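Local coordinates for protein alkaline phosphatase (Antarctic bacterium, PDB 2W5V) that probably hydrolyses phosphate monoesters through a phosphoserine intermediate, using two zinc ions and a magnesium ion, as alkaline phosphatases do, at residues B[155-159]-B[181-187]; B[162-166]-B[209-213]; B[305-311]-B[328-334]. The protein carries 1 engineered substitution. The contacts are given in a common frame with arbitrary orientation. Numbering follows the deposited sequence.

How the interactions relate
Interactions 1 and 2 form one continuous packed region: their centres lie about 13 Å apart, their segments alternate along the chain, and helix 151-158 is followed in the chain by strand 165-169. Direct touches confirm it, with Met158 SD 3.6 Å from Leu163 CD1 and 3.8 Å from Phe166 CD2, and Leu187 CD1 4.0 Å from Phe166 CZ. Interaction 3 stands on the opposite side of the chain's centre, with its own centre about 42 Å from that of interaction 1 and about 39 Å from that of interaction 2. Its Phe332 side chain is about 8 Å from a bound magnesium and Gly305 about 9 Å from a bound zinc; in interaction 1 the Met158 side chain is about 14 Å from a bound magnesium.

Interaction 1. Residues B[155-159]-B[181-187]; sequences AMDMT and KDVLAIL
Residues 155-159 lie at the C-terminal part of helix 151-158, with phi/psi near -60/-40 from Ala155 to Met158; 181-187 run from an extended Lys181 (phi/psi -69/144) through Asp182 into helix 183-188. CA atoms pair Met156 with Val183 (6.4 Å) and Thr159 with Leu187 (5.1 Å). Ala155 touches marginally, its O 4.0 Å from Val183 CG1. Met156, chi t/p/p, reaches across: CE lies 3.7 Å from Val183 CG2 and 4.1 Å from Lys181 CD, SD 4.0 Å from Ile186 CD1. This is apolar helix-helix packing beside the central sheet of the alkaline phosphatase fold, with Phe174 and Phe166 against Leu187. Asp157 points away from it; this residue belongs to a magnesium site that is empty in this chain. Met158 sets CG 3.7 Å from Leu187 CD2. Thr159, chi1 p, donates OG1 to Met156 O (2.7 Å), leaving CG2 3.5 Å from Val183 CG1 and 3.8 Å from Leu187 CD2. In the other segment, Asp182 N-caps its helix, OD1 accepting from Ala185 N at 3.1 Å.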
ATOM      1  N   ALA B 155       6.469 -11.124  31.751  1.00 17.68           N
ATOM      2  CA  ALA B 155       5.856 -12.393  32.130  1.00 19.59           C
ATOM      3  C   ALA B 155       5.107 -12.268  33.459  1.00 24.47           C
ATOM      4  O   ALA B 155       3.973 -12.731  33.593  1.00 22.00           O
ATOM      5  CB  ALA B 155       6.905 -13.484  32.215  1.00 22.64           C
ATOM      6  N   MET B 156       5.741 -11.648  34.447  1.00 22.65           N
ATOM      7  CA  MET B 156       5.071 -11.416  35.721  1.00 19.67           C
ATOM      8  C   MET B 156       3.824 -10.542  35.545  1.00 21.59           C
ATOM      9  O   MET B 156       2.823 -10.755  36.229  1.00 23.59           O
ATOM     10  CB  MET B 156       6.022 -10.771  36.734  1.00 18.12           C
ATOM     11  CG  MET B 156       5.391 -10.564  38.100  1.00 24.39           C
ATOM     12  SD  MET B 156       5.201 -12.125  38.991  1.00 36.86           S
ATOM     13  CE  MET B 156       6.918 -12.588  39.210  1.00 46.89           C
ATOM     14  N   ASP B 157       3.888  -9.559  34.643  1.00 23.31           N
ATOM     15  CA  ASP B 157       2.728  -8.709  34.347  1.00 21.77           C
ATOM     16  C   ASP B 157       1.539  -9.525  33.830  1.00 25.63           C
ATOM     17  O   ASP B 157       0.380  -9.181  34.082  1.00 22.46           O
ATOM     18  CB  ASP B 157       3.084  -7.629  33.318  1.00 19.93           C
ATOM     19  CG  ASP B 157       3.959  -6.523  33.894  1.00 32.73           C
ATOM     20  OD1 ASP B 157       4.063  -6.405  35.139  1.00 29.21           O
ATOM     21  OD2 ASP B 157       4.539  -5.757  33.092  1.00 29.05           O
ATOM     22  N   MET B 158       1.828 -10.593  33.094  1.00 21.83           N
ATOM     23  CA  MET B 158       0.770 -11.466  32.589  1.00 27.77           C
ATOM     24  C   MET B 158      -0.115 -11.947  33.734  1.00 32.59           C
ATOM     25  O   MET B 158      -1.339 -12.000  33.612  1.00 35.44           O
ATOM     26  CB  MET B 158       1.364 -12.664  31.834  1.00 28.34           C
ATOM     27  CG  MET B 158       0.337 -13.723  31.408  1.00 26.37           C
ATOM     28  SD  MET B 158      -0.733 -13.141  30.080  1.00 32.91           S
ATOM     29  CE  MET B 158       0.345 -13.371  28.665  1.00 30.90           C
ATOM     30  N   THR B 159       0.511 -12.284  34.855  1.00 32.00           N
ATOM     31  CA  THR B 159      -0.218 -12.819  35.997  1.00 39.52           C
ATOM     32  C   THR B 159      -1.138 -11.782  36.638  1.00 38.71           C
ATOM     33  O   THR B 159      -2.009 -12.131  37.434  1.00 44.65           O
ATOM     34  CB  THR B 159       0.744 -13.393  37.072  1.00 28.35           C
ATOM     35  OG1 THR B 159       1.286 -12.323  37.862  1.00 27.99           O
ATOM     36  CG2 THR B 159       1.874 -14.178  36.406  1.00 29.13           C
ATOM     37  N   LYS B 181      12.349 -17.292  40.178  1.00 36.25           N
ATOM     38  CA  LYS B 181      10.943 -17.379  40.575  1.00 38.35           C
ATOM     39  C   LYS B 181      10.141 -18.279  39.635  1.00 46.74           C
ATOM     40  O   LYS B 181      10.386 -18.295  38.425  1.00 49.94           O
ATOM     41  CB  LYS B 181      10.300 -15.995  40.576  1.00 44.31           C
ATOM     42  CG  LYS B 181      10.766 -15.069  41.669  1.00 47.60           C
ATOM     43  CD  LYS B 181      10.009 -13.754  41.591  1.00 54.73           C
ATOM     44  CE  LYS B 181      10.356 -12.836  42.753  1.00 60.19           C
ATOM     45  NZ  LYS B 181       9.543 -11.588  42.716  1.00 57.37           N
ATOM     46  N   ASP B 182       9.175 -19.015  40.187  1.00 41.93           N
ATOM     47  CA  ASP B 182       8.267 -19.826  39.372  1.00 40.21           C
ATOM     48  C   ASP B 182       6.989 -19.057  39.086  1.00 34.76           C
ATOM     49  O   ASP B 182       6.056 -19.073  39.887  1.00 34.56           O
ATOM     50  CB  ASP B 182       7.920 -21.152  40.057  1.00 46.90           C
ATOM     51  CG  ASP B 182       6.888 -21.963  39.272  1.00 54.07           C
ATOM     52  OD1 ASP B 182       6.496 -21.529  38.164  1.00 47.90           O
ATOM     53  OD2 ASP B 182       6.469 -23.037  39.759  1.00 56.58           O
ATOM     54  N   VAL B 183       6.944 -18.392  37.938  1.00 33.17           N
ATOM     55  CA  VAL B 183       5.812 -17.538  37.605  1.00 26.89           C
ATOM     56  C   VAL B 183       4.643 -18.350  37.056  1.00 32.01           C
ATOM     57  O   VAL B 183       3.489 -17.924  37.116  1.00 31.96           O
ATOM     58  CB  VAL B 183       6.220 -16.439  36.607  1.00 31.74           C
ATOM     59  CG1 VAL B 183       5.035 -15.566  36.273  1.00 25.52           C
ATOM     60  CG2 VAL B 183       7.348 -15.605  37.192  1.00 37.89           C
ATOM     61  N   LEU B 184       4.951 -19.529  36.528  1.00 34.93           N
ATOM     62  CA  LEU B 184       3.928 -20.445  36.063  1.00 34.40           C
ATOM     63  C   LEU B 184       2.942 -20.710  37.197  1.00 37.71           C
ATOM     64  O   LEU B 184       1.725 -20.656  37.004  1.00 34.50           O
ATOM     65  CB  LEU B 184       4.573 -21.762  35.630  1.00 39.82           C
ATOM     66  CG  LEU B 184       4.066 -22.376  34.327  1.00 46.20           C
ATOM     67  CD1 LEU B 184       4.195 -23.883  34.392  1.00 46.16           C
ATOM     68  CD2 LEU B 184       2.629 -21.971  34.056  1.00 49.59           C
ATOM     69  N   ALA B 185       3.483 -20.997  38.383  1.00 38.27           N
ATOM     70  CA  ALA B 185       2.671 -21.282  39.562  1.00 38.90           C
ATOM     71  C   ALA B 185       1.807 -20.080  39.929  1.00 39.57           C
ATOM     72  O   ALA B 185       0.663 -20.231  40.355  1.00 38.16           O
ATOM     73  CB  ALA B 185       3.559 -21.683  40.741  1.00 36.61           C
ATOM     74  N   ILE B 186       2.361 -18.887  39.757  1.00 34.61           N
ATOM     75  CA  ILE B 186       1.617 -17.658  40.005  1.00 33.74           C
ATOM     76  C   ILE B 186       0.486 -17.495  38.984  1.00 31.51           C
ATOM     77  O   ILE B 186      -0.618 -17.080  39.334  1.00 30.03           O
ATOM     78  CB  ILE B 186       2.546 -16.422  39.989  1.00 34.49           C
ATOM     79  CG1 ILE B 186       3.683 -16.603  40.998  1.00 35.51           C
ATOM     80  CG2 ILE B 186       1.759 -15.157  40.285  1.00 32.01           C
ATOM     81  CD1 ILE B 186       4.519 -15.362  41.216  1.00 41.11           C
ATOM     82  N   LEU B 187       0.756 -17.834  37.727  1.00 25.96           N
ATOM     83  CA  LEU B 187      -0.299 -17.820  36.716  1.00 36.39           C
ATOM     84  C   LEU B 187      -1.469 -18.700  37.134  1.00 36.64           C
ATOM     85  O   LEU B 187      -2.620 -18.266  37.111  1.00 31.55           O
ATOM     86  CB  LEU B 187       0.223 -18.293  35.356  1.00 40.01           C
ATOM     87  CG  LEU B 187       0.780 -17.244  34.396  1.00 45.11           C
ATOM     88  CD1 LEU B 187       1.270 -17.915  33.125  1.00 42.50           C
ATOM     89  CD2 LEU B 187      -0.271 -16.195  34.080  1.00 46.00           C
TER

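Interaction 2. Residues B[162-166]-B[209-213]; sequences DLDFF and RKMGF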
ATOM      1  N   ASP B 162      -5.680  -8.841  32.606  1.00 36.76           N
ATOM      2  CA  ASP B 162      -7.089  -9.204  32.509  1.00 39.69           C
ATOM      3  C   ASP B 162      -7.331 -10.294  31.459  1.00 30.92           C
ATOM      4  O   ASP B 162      -8.459 -10.755  31.283  1.00 31.04           O
ATOM      5  CB  ASP B 162      -7.921  -7.961  32.177  1.00 49.36           C
ATOM      6  CG  ASP B 162      -7.894  -6.923  33.290  1.00 56.51           C
ATOM      7  OD1 ASP B 162      -8.277  -7.272  34.432  1.00 58.54           O
ATOM      8  OD2 ASP B 162      -7.499  -5.762  33.018  1.00 47.67           O
ATOM      9  N   LEU B 163      -6.269 -10.701  30.769  1.00 24.52           N
ATOM     10  CA  LEU B 163      -6.374 -11.702  29.707  1.00 24.81           C
ATOM     11  C   LEU B 163      -7.103 -12.961  30.158  1.00 24.27           C
ATOM     12  O   LEU B 163      -6.882 -13.455  31.267  1.00 26.31           O
ATOM     13  CB  LEU B 163      -4.987 -12.089  29.204  1.00 26.77           C
ATOM     14  CG  LEU B 163      -4.347 -11.160  28.186  1.00 29.48           C
ATOM     15  CD1 LEU B 163      -3.035 -11.764  27.720  1.00 30.02           C
ATOM     16  CD2 LEU B 163      -5.303 -10.946  27.024  1.00 25.17           C
ATOM     17  N   ASP B 164      -7.956 -13.483  29.286  1.00 18.23           N
ATOM     18  CA  ASP B 164      -8.684 -14.714  29.557  1.00 21.05           C
ATOM     19  C   ASP B 164      -8.068 -15.890  28.811  1.00 26.29           C
ATOM     20  O   ASP B 164      -8.255 -17.046  29.194  1.00 24.13           O
ATOM     21  CB  ASP B 164     -10.139 -14.552  29.127  1.00 23.46           C
ATOM     22  CG  ASP B 164     -10.837 -13.420  29.869  1.00 32.45           C
ATOM     23  OD1 ASP B 164     -11.111 -13.564  31.087  1.00 28.07           O
ATOM     24  OD2 ASP B 164     -11.116 -12.386  29.228  1.00 32.89           O
ATOM     25  N   PHE B 165      -7.334 -15.586  27.744  1.00 22.67           N
ATOM     26  CA  PHE B 165      -6.756 -16.616  26.883  1.00 21.20           C
ATOM     27  C   PHE B 165      -5.429 -16.141  26.293  1.00 19.52           C
ATOM     28  O   PHE B 165      -5.299 -14.982  25.910  1.00 24.09           O
ATOM     29  CB  PHE B 165      -7.736 -16.925  25.744  1.00 23.22           C
ATOM     30  CG  PHE B 165      -7.275 -18.016  24.804  1.00 25.25           C
ATOM     31  CD1 PHE B 165      -7.739 -19.316  24.948  1.00 23.94           C
ATOM     32  CD2 PHE B 165      -6.404 -17.733  23.763  1.00 23.83           C
ATOM     33  CE1 PHE B 165      -7.331 -20.320  24.073  1.00 29.85           C
ATOM     34  CE2 PHE B 165      -5.987 -18.733  22.884  1.00 22.37           C
ATOM     35  CZ  PHE B 165      -6.452 -20.024  23.038  1.00 21.97           C
ATOM     36  N   PHE B 166      -4.448 -17.032  26.199  1.00 17.53           N
ATOM     37  CA  PHE B 166      -3.266 -16.718  25.396  1.00 19.29           C
ATOM     38  C   PHE B 166      -2.612 -17.981  24.868  1.00 24.74           C
ATOM     39  O   PHE B 166      -2.806 -19.068  25.414  1.00 26.49           O
ATOM     40  CB  PHE B 166      -2.260 -15.843  26.169  1.00 17.78           C
ATOM     41  CG  PHE B 166      -1.568 -16.557  27.307  1.00 23.67           C
ATOM     42  CD1 PHE B 166      -0.436 -17.328  27.077  1.00 25.20           C
ATOM     43  CD2 PHE B 166      -2.044 -16.444  28.604  1.00 23.77           C
ATOM     44  CE1 PHE B 166       0.206 -17.983  28.123  1.00 27.24           C
ATOM     45  CE2 PHE B 166      -1.408 -17.093  29.652  1.00 29.19           C
ATOM     46  CZ  PHE B 166      -0.278 -17.863  29.410  1.00 28.04           C
ATOM     47  N   ARG B 209     -11.797 -21.442  33.408  1.00 31.70           N
ATOM     48  CA  ARG B 209     -12.074 -20.012  33.495  1.00 32.60           C
ATOM     49  C   ARG B 209     -11.154 -19.210  32.562  1.00 31.94           C
ATOM     50  O   ARG B 209     -11.601 -18.304  31.854  1.00 30.53           O
ATOM     51  CB  ARG B 209     -11.944 -19.527  34.940  1.00 37.70           C
ATOM     52  CG  ARG B 209     -12.116 -18.028  35.119  1.00 44.37           C
ATOM     53  CD  ARG B 209     -13.403 -17.505  34.476  1.00 50.55           C
ATOM     54  NE  ARG B 209     -13.544 -16.055  34.638  1.00 52.54           N
ATOM     55  CZ  ARG B 209     -13.121 -15.146  33.758  1.00 49.41           C
ATOM     56  NH1 ARG B 209     -12.526 -15.522  32.626  1.00 32.77           N
ATOM     57  NH2 ARG B 209     -13.299 -13.852  34.011  1.00 43.73           N
ATOM     58  N   LYS B 210      -9.867 -19.540  32.570  1.00 29.26           N
ATOM     59  CA  LYS B 210      -8.920 -18.930  31.642  1.00 23.25           C
ATOM     60  C   LYS B 210      -7.984 -20.006  31.133  1.00 24.91           C
ATOM     61  O   LYS B 210      -7.795 -21.023  31.789  1.00 28.60           O
ATOM     62  CB  LYS B 210      -8.085 -17.857  32.330  1.00 24.44           C
ATOM     63  CG  LYS B 210      -8.855 -16.746  33.008  1.00 27.35           C
ATOM     64  CD  LYS B 210      -7.843 -15.766  33.594  1.00 36.75           C
ATOM     65  CE  LYS B 210      -8.400 -14.949  34.734  1.00 35.77           C
ATOM     66  NZ  LYS B 210      -7.276 -14.376  35.524  1.00 29.48           N
ATOM     67  N   MET B 211      -7.365 -19.768  29.985  1.00 28.32           N
ATOM     68  CA  MET B 211      -6.523 -20.789  29.383  1.00 24.57           C
ATOM     69  C   MET B 211      -5.253 -20.191  28.804  1.00 27.52           C
ATOM     70  O   MET B 211      -5.300 -19.190  28.090  1.00 31.62           O
ATOM     71  CB  MET B 211      -7.302 -21.528  28.295  1.00 28.55           C
ATOM     72  CG  MET B 211      -6.591 -22.760  27.780  1.00 34.16           C
ATOM     73  SD  MET B 211      -6.494 -24.005  29.068  1.00 39.59           S
ATOM     74  CE  MET B 211      -5.085 -24.967  28.522  1.00 39.19           C
ATOM     75  N   GLY B 212      -4.118 -20.808  29.109  1.00 25.26           N
ATOM     76  CA  GLY B 212      -2.843 -20.349  28.585  1.00 25.43           C
ATOM     77  C   GLY B 212      -2.050 -21.486  27.963  1.00 30.21           C
ATOM     78  O   GLY B 212      -1.903 -22.554  28.561  1.00 26.83           O
ATOM     79  N   PHE B 213      -1.545 -21.264  26.752  1.00 27.87           N
ATOM     80  CA  PHE B 213      -0.706 -22.250  26.074  1.00 24.56           C
ATOM     81  C   PHE B 213       0.711 -21.701  25.906  1.00 29.89           C
ATOM     82  O   PHE B 213       0.917 -20.692  25.217  1.00 27.57           O
ATOM     83  CB  PHE B 213      -1.273 -22.588  24.692  1.00 30.53           C
ATOM     84  CG  PHE B 213      -2.565 -23.363  24.724  1.00 27.01           C
ATOM     85  CD1 PHE B 213      -2.558 -24.751  24.748  1.00 29.63           C
ATOM     86  CD2 PHE B 213      -3.785 -22.701  24.688  1.00 29.46           C
ATOM     87  CE1 PHE B 213      -3.750 -25.472  24.756  1.00 30.63           C
ATOM     88  CE2 PHE B 213      -4.980 -23.411  24.699  1.00 27.20           C
ATOM     89  CZ  PHE B 213      -4.964 -24.799  24.731  1.00 29.26           C
TER
HETATM   90  O   HOH W   1      -6.578 -12.607  33.661  1.00 28.96           O
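A salt bridge and three backbone hydrogen bonds hold these segments together. Arg209 NH1 donates to Asp164 OD1 at 2.9 Å with an N-H...O angle of 161°, the carboxylate approaching the guanidinium at its edge; the other oxygen, OD2, is bonded to Thr125 N on the neighbouring strand 124-129. The backbone bonds follow the parallel pattern: Met211 N to Asp164 O (3.0 Å), Phe166 N to Met211 O (3.0 Å) and Phe213 N to Phe166 O (2.9 Å), so each chain alternately gives and accepts. Phe165 pairs with Met211 and Phe166 with Gly212, and CA-H...O contacts run from Phe165 CA to Met211 O (3.2 Å) and from Gly212 CA to Phe166 O (3.4 Å). Before the paired residues, one water links Leu163 O (2.6 Å) to Lys210 NZ (2.7 Å), which also bonds Asn190 O.

Packing differs on the two faces of the large, mainly parallel sheet of the alkaline phosphatase fold. Phe165 CD1 meets Met211 CB at 4.0 Å, and Phe165 CE1 lies 3.9 Å from Phe213 CE2 in an oblique pair, planes at 54°; helix 230-242 covers Phe165. On the other face, Gly212 CA sits 3.7 Å from the Phe166 ring centroid, 13° off its normal, a CH-pi contact. An ideal CB there would come 2.5 Å from Phe166 CZ, so the close fit of ring on backbone depends on the missing side chain. Charge thus gathers at one end of the paired segments, in Asp164, Arg209 and Lys210, while backbone bonds and phenylalanine contacts carry the rest.

Interaction 3. Residues B[305-311]-B[328-334]; sequences GGFTLAA and IGPTFST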
ATOM      1  N   GLY B 305      13.191  -4.722   6.056  1.00 18.42           N
ATOM      2  CA  GLY B 305      14.089  -5.296   5.068  1.00 13.29           C
ATOM      3  C   GLY B 305      14.073  -4.649   3.692  1.00 18.06           C
ATOM      4  O   GLY B 305      14.962  -4.899   2.881  1.00 17.17           O
ATOM      5  N   GLY B 306      13.073  -3.814   3.418  1.00 14.83           N
ATOM      6  CA  GLY B 306      12.938  -3.247   2.087  1.00 16.40           C
ATOM      7  C   GLY B 306      12.678  -4.355   1.077  1.00 17.24           C
ATOM      8  O   GLY B 306      13.155  -4.303  -0.053  1.00 19.90           O
ATOM      9  N   PHE B 307      11.933  -5.370   1.506  1.00 16.39           N
ATOM     10  CA  PHE B 307      11.559  -6.497   0.647  1.00 16.48           C
ATOM     11  C   PHE B 307      10.959  -5.979  -0.664  1.00 21.82           C
ATOM     12  O   PHE B 307      10.086  -5.106  -0.665  1.00 14.55           O
ATOM     13  CB  PHE B 307      10.569  -7.399   1.404  1.00 21.29           C
ATOM     14  CG  PHE B 307      10.087  -8.608   0.631  1.00 15.74           C
ATOM     15  CD1 PHE B 307      10.893  -9.740   0.482  1.00 12.68           C
ATOM     16  CD2 PHE B 307       8.803  -8.634   0.107  1.00 22.81           C
ATOM     17  CE1 PHE B 307      10.434 -10.857  -0.200  1.00 17.02           C
ATOM     18  CE2 PHE B 307       8.334  -9.745  -0.588  1.00 21.72           C
ATOM     19  CZ  PHE B 307       9.148 -10.862  -0.739  1.00 20.22           C
ATOM     20  N   THR B 308      11.437  -6.518  -1.783  1.00 16.44           N
ATOM     21  CA  THR B 308      11.037  -6.037  -3.099  1.00 16.18           C
ATOM     22  C   THR B 308      10.837  -7.203  -4.072  1.00 21.49           C
ATOM     23  O   THR B 308      11.664  -8.118  -4.138  1.00 18.78           O
ATOM     24  CB  THR B 308      12.088  -5.064  -3.639  1.00 19.84           C
ATOM     25  OG1 THR B 308      12.169  -3.937  -2.759  1.00 21.56           O
ATOM     26  CG2 THR B 308      11.732  -4.587  -5.036  1.00 21.87           C
ATOM     27  N   LEU B 309       9.730  -7.174  -4.811  1.00 15.90           N
ATOM     28  CA  LEU B 309       9.426  -8.217  -5.795  1.00 17.79           C
ATOM     29  C   LEU B 309      10.072  -7.866  -7.143  1.00 17.26           C
ATOM     30  O   LEU B 309       9.387  -7.624  -8.143  1.00 18.90           O
ATOM     31  CB  LEU B 309       7.909  -8.408  -5.938  1.00 18.11           C
ATOM     32  CG  LEU B 309       7.224  -8.907  -4.660  1.00 23.13           C
ATOM     33  CD1 LEU B 309       5.717  -8.979  -4.838  1.00 21.68           C
ATOM     34  CD2 LEU B 309       7.782 -10.266  -4.263  1.00 23.49           C
ATOM     35  N   ALA B 310      11.400  -7.840  -7.146  1.00 15.75           N
ATOM     36  CA  ALA B 310      12.176  -7.447  -8.316  1.00 22.91           C
ATOM     37  C   ALA B 310      12.138  -8.516  -9.393  1.00 20.41           C
ATOM     38  O   ALA B 310      11.797  -9.674  -9.129  1.00 20.21           O
ATOM     39  CB  ALA B 310      13.637  -7.160  -7.917  1.00 23.65           C
ATOM     40  N   ALA B 311      12.502  -8.119 -10.606  1.00 21.82           N
ATOM     41  CA  ALA B 311      12.657  -9.060 -11.699  1.00 19.76           C
ATOM     42  C   ALA B 311      13.759 -10.056 -11.379  0.82 22.95           C
ATOM     43  O   ALA B 311      14.805  -9.695 -10.835  1.00 24.03           O
ATOM     44  CB  ALA B 311      12.991  -8.326 -12.972  0.95 16.72           C
ATOM     45  N   ILE B 328       9.910 -13.326 -10.852  1.00 20.33           N
ATOM     46  CA  ILE B 328      10.300 -12.508  -9.712  1.00 19.56           C
ATOM     47  C   ILE B 328      11.470 -13.110  -8.937  1.00 27.46           C
ATOM     48  O   ILE B 328      11.488 -14.309  -8.654  1.00 28.57           O
ATOM     49  CB  ILE B 328       9.113 -12.334  -8.746  1.00 17.86           C
ATOM     50  CG1 ILE B 328       8.033 -11.463  -9.384  1.00 22.77           C
ATOM     51  CG2 ILE B 328       9.582 -11.731  -7.430  1.00 15.86           C
ATOM     52  CD1 ILE B 328       6.686 -11.529  -8.663  1.00 21.13           C
ATOM     53  N   GLY B 329      12.445 -12.267  -8.599  1.00 25.26           N
ATOM     54  CA  GLY B 329      13.510 -12.634  -7.679  1.00 24.65           C
ATOM     55  C   GLY B 329      13.562 -11.633  -6.531  1.00 27.96           C
ATOM     56  O   GLY B 329      14.086 -10.530  -6.691  1.00 25.55           O
ATOM     57  N   PRO B 330      13.003 -12.004  -5.367  1.00 25.34           N
ATOM     58  CA  PRO B 330      12.932 -11.073  -4.230  1.00 24.62           C
ATOM     59  C   PRO B 330      14.299 -10.510  -3.838  1.00 27.30           C
ATOM     60  O   PRO B 330      15.282 -11.246  -3.825  1.00 26.55           O
ATOM     61  CB  PRO B 330      12.365 -11.941  -3.102  1.00 25.48           C
ATOM     62  CG  PRO B 330      11.593 -13.004  -3.804  1.00 31.56           C
ATOM     63  CD  PRO B 330      12.368 -13.297  -5.064  1.00 26.01           C
ATOM     64  N   THR B 331      14.349  -9.212  -3.555  1.00 21.23           N
ATOM     65  CA  THR B 331      15.565  -8.549  -3.091  1.00 23.09           C
ATOM     66  C   THR B 331      15.271  -7.769  -1.808  1.00 25.35           C
ATOM     67  O   THR B 331      14.109  -7.556  -1.446  1.00 21.47           O
ATOM     68  CB  THR B 331      16.129  -7.568  -4.151  1.00 25.78           C
ATOM     69  OG1 THR B 331      15.126  -6.607  -4.505  1.00 30.13           O
ATOM     70  CG2 THR B 331      16.566  -8.314  -5.405  1.00 31.36           C
ATOM     71  N   PHE B 332      16.333  -7.344  -1.126  1.00 17.17           N
ATOM     72  CA  PHE B 332      16.217  -6.581   0.113  1.00 20.27           C
ATOM     73  C   PHE B 332      17.217  -5.439   0.047  1.00 26.12           C
ATOM     74  O   PHE B 332      18.196  -5.516  -0.690  1.00 27.25           O
ATOM     75  CB  PHE B 332      16.602  -7.452   1.312  1.00 18.91           C
ATOM     76  CG  PHE B 332      15.684  -8.611   1.567  1.00 20.96           C
ATOM     77  CD1 PHE B 332      14.607  -8.480   2.428  1.00 19.45           C
ATOM     78  CD2 PHE B 332      15.927  -9.847   0.989  1.00 24.53           C
ATOM     79  CE1 PHE B 332      13.776  -9.548   2.685  1.00 20.25           C
ATOM     80  CE2 PHE B 332      15.095 -10.920   1.239  1.00 20.31           C
ATOM     81  CZ  PHE B 332      14.022 -10.770   2.099  1.00 21.31           C
ATOM     82  N   SER B 333      17.007  -4.399   0.844  1.00 26.78           N
ATOM     83  CA  SER B 333      17.937  -3.276   0.849  1.00 25.11           C
ATOM     84  C   SER B 333      18.394  -2.865   2.244  1.00 24.99           C
ATOM     85  O   SER B 333      19.239  -1.988   2.379  1.00 27.15           O
ATOM     86  CB  SER B 333      17.319  -2.066   0.143  1.00 18.71           C
ATOM     87  OG  SER B 333      16.256  -1.523   0.904  1.00 22.97           O
ATOM     88  N   THR B 334      17.830  -3.473   3.282  1.00 21.47           N
ATOM     89  CA  THR B 334      18.232  -3.138   4.645  1.00 19.75           C
ATOM     90  C   THR B 334      18.042  -4.337   5.572  1.00 19.68           C
ATOM     91  O   THR B 334      17.264  -5.245   5.286  1.00 20.89           O
ATOM     92  CB  THR B 334      17.486  -1.869   5.185  1.00 21.87           C
ATOM     93  OG1 THR B 334      17.857  -1.620   6.548  1.00 21.05           O
ATOM     94  CG2 THR B 334      15.975  -2.039   5.103  1.00 20.06           C
TER
HETATM   95  O   HOH W   2      14.618  -2.491  -1.386  1.00 25.19           O
HETATM   96  O   HOH W   3      16.170 -10.059  -8.305  1.00 25.88           O
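One carbonyl receives two consecutive backbone amides: Gly305 O accepts from Ser333 N (2.9 Å, 160°) and from Thr334 N (3.2 Å, 154°). Both Gly305 (phi/psi 94/-13) and Gly306 (63/35) have positive phi. An ideal CB on Gly306 would fall 2.4 Å from Ser333 OG, and one on Gly305 3.1 Å from Phe332 CD1, so the close approach of the chains relies on bare backbone.

Over their whole length the segments run broadly antiparallel, end-to-end directions 152° apart, but pair irregularly. Thr308 and Thr331 make a single hydrogen-bonded pair, with N to O at 2.9 Å (Thr308 to Thr331) and 3.0 Å (Thr331 to Thr308). An inverse gamma turn centred on Leu309 interrupts the pairing before Gly329 N reaches Ala310 O at 2.7 Å; Ala311 and Ile328 then form a non-hydrogen-bonded pair, their side chains diverging. These are the two legs of an excursion that carries the hairpin of strands 311-315 and 321-324. Its base adjoins the metal sites: the Phe332 side chain is about 6 Å from that of Asn266, a magnesium ligand, and Gly305 about 9 Å from a bound zinc. The legs also lie at the dimer interface, where Thr331 OG1 bonds Ser333 OG of the second subunit and Ser333 OG bonds Thr331 OG1 of that subunit.

Water bridges add to the join: one from Gly306 O (2.7 Å) to Ser333 OG (3.0 Å), another between Ala311 O (2.9 Å) and Gly329 O (2.7 Å). Phe307 CE1 rests 3.7 Å from Pro330 CB, and Phe307 CD1 3.6 Å from Phe332 CE1, the rings oblique at 56°.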